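Local coordinates for protein protocadherin gamma-B3 (Homo sapiens, PDB 5K8R) that is a potential calcium-dependent cell-adhesion protein and may help establish and maintain specific neuronal connections in the brain, at residues 61-69 with 129-137. Residues are numbered along the deposited sequence; the frame is centred on the assembly and turned at random.
Sequences DREEICGKK and DPDVGVNSL. With CA (calcium ion), chain B; CA (calcium ion), chain D; CA (calcium ion), chain C.
One face of the Arg62 guanidinium lies against Val132, whose CG2 sits over its centre, 3.5 Å from CZ, while Pro130 O lies at the edge, in its plane. Bends at chi2 and chi3 (-146° and 60°) fold the arginine back toward the end of its own helix, where NH1 donates to Gly67 O (2.7 Å), just past the last turn, and NH2 makes a salt bridge to Glu63 OE2 (2.7 Å). That oxygen is met from above the carboxylate plane; Glu63 also binds metal: OE1 and OE2 both hold one calcium, and OE1 a second. Across the contact Asp131 OD1 binds the shared calcium at 2.5 Å, the two carboxylate planes turned 74° apart; the calcium between them probably offsets the repulsion of Asp131 OD1 and Glu63 OE2, 2.9 Å apart. Were Arg62 an alanine, Glu63 OE2 would probably lose its salt-bridge mate and Val132 CG2 the flat group it packs on. Lys68, long enough to cross between the segments, donates hydrogen bonds from NZ to Asp129 O (2.7 Å) and Asp131 O, each nearly in line with its C=O, so one ammonium clasps the chain on both sides of Pro130. Asp131 OD2 turns to the third calcium with both carboxylate oxygens of Asp129 and the carbonyl of Asn135. Glu9, Asp95 and Asp98 help complete the shared site. Helix 62-65, N-capped by the calcium ligand Asp61, thus meets the 129-137 loop at the three-calcium linker typical of successive cadherin repeats, here the first and second.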
loop_
_atom_site.group_PDB
_atom_site.type_symbol
_atom_site.label_atom_id
_atom_site.label_comp_id
_atom_site.label_asym_id
_atom_site.label_seq_id
_atom_site.Cartn_x
_atom_site.Cartn_y
_atom_site.Cartn_z
ATOM N N ASP A 61 5.155 -22.026 -49.580
ATOM C CA ASP A 61 4.651 -21.181 -48.502
ATOM C C ASP A 61 5.681 -20.095 -48.215
ATOM O O ASP A 61 6.774 -20.383 -47.717
ATOM C CB ASP A 61 4.365 -22.015 -47.255
ATOM C CG ASP A 61 3.962 -21.166 -46.063
ATOM O OD1 ASP A 61 3.380 -20.081 -46.268
ATOM O OD2 ASP A 61 4.230 -21.588 -44.918
ATOM N N ARG A 62 5.331 -18.844 -48.527
ATOM C CA ARG A 62 6.273 -17.745 -48.339
ATOM C C ARG A 62 6.601 -17.526 -46.867
ATOM O O ARG A 62 7.715 -17.102 -46.537
ATOM C CB ARG A 62 5.715 -16.462 -48.951
ATOM C CG ARG A 62 6.726 -15.333 -49.049
ATOM C CD ARG A 62 6.070 -13.982 -48.837
ATOM N NE ARG A 62 5.439 -13.899 -47.524
ATOM C CZ ARG A 62 6.088 -13.605 -46.402
ATOM N NH1 ARG A 62 7.392 -13.365 -46.430
ATOM N NH2 ARG A 62 5.434 -13.553 -45.249
ATOM N N GLU A 63 5.651 -17.806 -45.972
ATOM C CA GLU A 63 5.906 -17.625 -44.545
ATOM C C GLU A 63 6.978 -18.587 -44.048
ATOM O O GLU A 63 7.823 -18.213 -43.228
ATOM C CB GLU A 63 4.613 -17.804 -43.749
ATOM C CG GLU A 63 3.735 -16.563 -43.699
ATOM C CD GLU A 63 3.118 -16.222 -45.040
ATOM O OE1 GLU A 63 2.584 -17.138 -45.700
ATOM O OE2 GLU A 63 3.175 -15.040 -45.436
ATOM N N GLU A 64 6.961 -19.828 -44.534
ATOM C CA GLU A 64 7.949 -20.807 -44.097
ATOM C C GLU A 64 9.288 -20.619 -44.799
ATOM O O GLU A 64 10.333 -20.975 -44.241
ATOM C CB GLU A 64 7.420 -22.222 -44.332
ATOM C CG GLU A 64 8.275 -23.320 -43.724
ATOM C CD GLU A 64 7.698 -24.701 -43.958
ATOM O OE1 GLU A 64 6.679 -24.807 -44.672
ATOM O OE2 GLU A 64 8.263 -25.681 -43.427
ATOM N N ILE A 65 9.282 -20.052 -46.005
ATOM C CA ILE A 65 10.512 -19.905 -46.776
ATOM C C ILE A 65 11.263 -18.642 -46.372
ATOM O O ILE A 65 12.454 -18.691 -46.043
ATOM C CB ILE A 65 10.199 -19.917 -48.283
ATOM C CG1 ILE A 65 9.632 -21.275 -48.700
ATOM C CG2 ILE A 65 11.443 -19.586 -49.091
ATOM C CD1 ILE A 65 9.107 -21.302 -50.118
ATOM N N CYS A 66 10.587 -17.490 -46.393
ATOM C CA CYS A 66 11.246 -16.219 -46.120
ATOM C C CYS A 66 10.835 -15.568 -44.808
ATOM O O CYS A 66 11.533 -14.659 -44.350
ATOM C CB CYS A 66 10.991 -15.225 -47.264
ATOM S SG CYS A 66 11.720 -15.700 -48.853
ATOM N N GLY A 67 9.735 -15.996 -44.198
ATOM C CA GLY A 67 9.354 -15.429 -42.912
ATOM C C GLY A 67 8.905 -13.988 -43.053
ATOM O O GLY A 67 8.027 -13.663 -43.859
ATOM N N LYS A 68 9.512 -13.108 -42.260
ATOM C CA LYS A 68 9.155 -11.696 -42.240
ATOM C C LYS A 68 9.996 -10.855 -43.193
ATOM O O LYS A 68 9.930 -9.622 -43.132
ATOM C CB LYS A 68 9.273 -11.143 -40.817
ATOM C CG LYS A 68 8.324 -11.785 -39.818
ATOM C CD LYS A 68 6.870 -11.495 -40.164
ATOM C CE LYS A 68 6.577 -10.003 -40.118
ATOM N NZ LYS A 68 5.136 -9.706 -40.350
ATOM N N LYS A 69 10.784 -11.485 -44.062
ATOM C CA LYS A 69 11.585 -10.733 -45.019
ATOM C C LYS A 69 10.682 -9.995 -46.000
ATOM O O LYS A 69 9.651 -10.516 -46.434
ATOM C CB LYS A 69 12.532 -11.667 -45.773
ATOM C CG LYS A 69 13.611 -12.293 -44.905
ATOM C CD LYS A 69 14.446 -13.293 -45.692
ATOM C CE LYS A 69 15.469 -13.980 -44.801
ATOM N NZ LYS A 69 16.261 -15.003 -45.540
ATOM N N ASP A 129 1.434 -11.064 -37.022
ATOM C CA ASP A 129 0.959 -11.538 -38.314
ATOM C C ASP A 129 2.143 -12.035 -39.135
ATOM O O ASP A 129 3.044 -11.250 -39.462
ATOM C CB ASP A 129 0.215 -10.422 -39.048
ATOM C CG ASP A 129 -0.674 -10.939 -40.163
ATOM O OD1 ASP A 129 -0.218 -11.792 -40.954
ATOM O OD2 ASP A 129 -1.835 -10.488 -40.247
ATOM N N PRO A 130 2.183 -13.324 -39.486
ATOM C CA PRO A 130 3.336 -13.849 -40.233
ATOM C C PRO A 130 3.421 -13.353 -41.667
ATOM O O PRO A 130 4.429 -13.623 -42.333
ATOM C CB PRO A 130 3.125 -15.367 -40.182
ATOM C CG PRO A 130 1.661 -15.535 -40.006
ATOM C CD PRO A 130 1.198 -14.373 -39.173
ATOM N N ASP A 131 2.409 -12.645 -42.163
ATOM C CA ASP A 131 2.479 -12.064 -43.494
ATOM C C ASP A 131 3.418 -10.858 -43.487
ATOM O O ASP A 131 4.006 -10.493 -42.464
ATOM C CB ASP A 131 1.084 -11.673 -43.976
ATOM C CG ASP A 131 0.162 -12.869 -44.132
ATOM O OD1 ASP A 131 0.659 -13.969 -44.450
ATOM O OD2 ASP A 131 -1.062 -12.707 -43.937
ATOM N N VAL A 132 3.567 -10.228 -44.653
ATOM C CA VAL A 132 4.423 -9.061 -44.813
ATOM C C VAL A 132 3.670 -8.001 -45.609
ATOM O O VAL A 132 2.611 -8.255 -46.183
ATOM C CB VAL A 132 5.762 -9.402 -45.499
ATOM C CG1 VAL A 132 6.633 -10.242 -44.578
ATOM C CG2 VAL A 132 5.515 -10.126 -46.812
ATOM N N GLY A 133 4.241 -6.798 -45.633
ATOM C CA GLY A 133 3.615 -5.707 -46.361
ATOM C C GLY A 133 2.311 -5.281 -45.711
ATOM O O GLY A 133 2.179 -5.251 -44.483
ATOM N N VAL A 134 1.329 -4.948 -46.551
ATOM C CA VAL A 134 0.021 -4.551 -46.043
ATOM C C VAL A 134 -0.742 -5.736 -45.467
ATOM O O VAL A 134 -1.679 -5.542 -44.684
ATOM C CB VAL A 134 -0.804 -3.865 -47.148
ATOM C CG1 VAL A 134 -0.115 -2.593 -47.613
ATOM C CG2 VAL A 134 -1.026 -4.814 -48.316
ATOM N N ASN A 135 -0.363 -6.964 -45.829
ATOM C CA ASN A 135 -1.054 -8.138 -45.312
ATOM C C ASN A 135 -0.806 -8.349 -43.825
ATOM O O ASN A 135 -1.556 -9.092 -43.184
ATOM C CB ASN A 135 -0.634 -9.383 -46.095
ATOM C CG ASN A 135 -0.937 -9.271 -47.576
ATOM O OD1 ASN A 135 -1.839 -8.539 -47.984
ATOM N ND2 ASN A 135 -0.182 -9.999 -48.391
ATOM N N SER A 136 0.227 -7.719 -43.263
ATOM C CA SER A 136 0.484 -7.767 -41.832
ATOM C C SER A 136 0.312 -6.420 -41.147
ATOM O O SER A 136 0.402 -6.356 -39.916
ATOM C CB SER A 136 1.900 -8.294 -41.558
ATOM O OG SER A 136 2.878 -7.450 -42.138
ATOM N N LEU A 137 0.075 -5.350 -41.902
ATOM C CA LEU A 137 -0.170 -4.040 -41.311
ATOM C C LEU A 137 -1.510 -4.061 -40.587
ATOM O O LEU A 137 -2.557 -4.265 -41.210
ATOM C CB LEU A 137 -0.154 -2.964 -42.393
ATOM C CG LEU A 137 0.139 -1.532 -41.941
ATOM C CD1 LEU A 137 1.541 -1.432 -41.361
ATOM C CD2 LEU A 137 -0.034 -0.562 -43.099
HETATM CA CA CA B . -2.422 -11.205 -42.449
HETATM CA CA CA D . 1.117 -14.927 -46.673
HETATM CA CA CA C . 1.356 -18.900 -46.858
#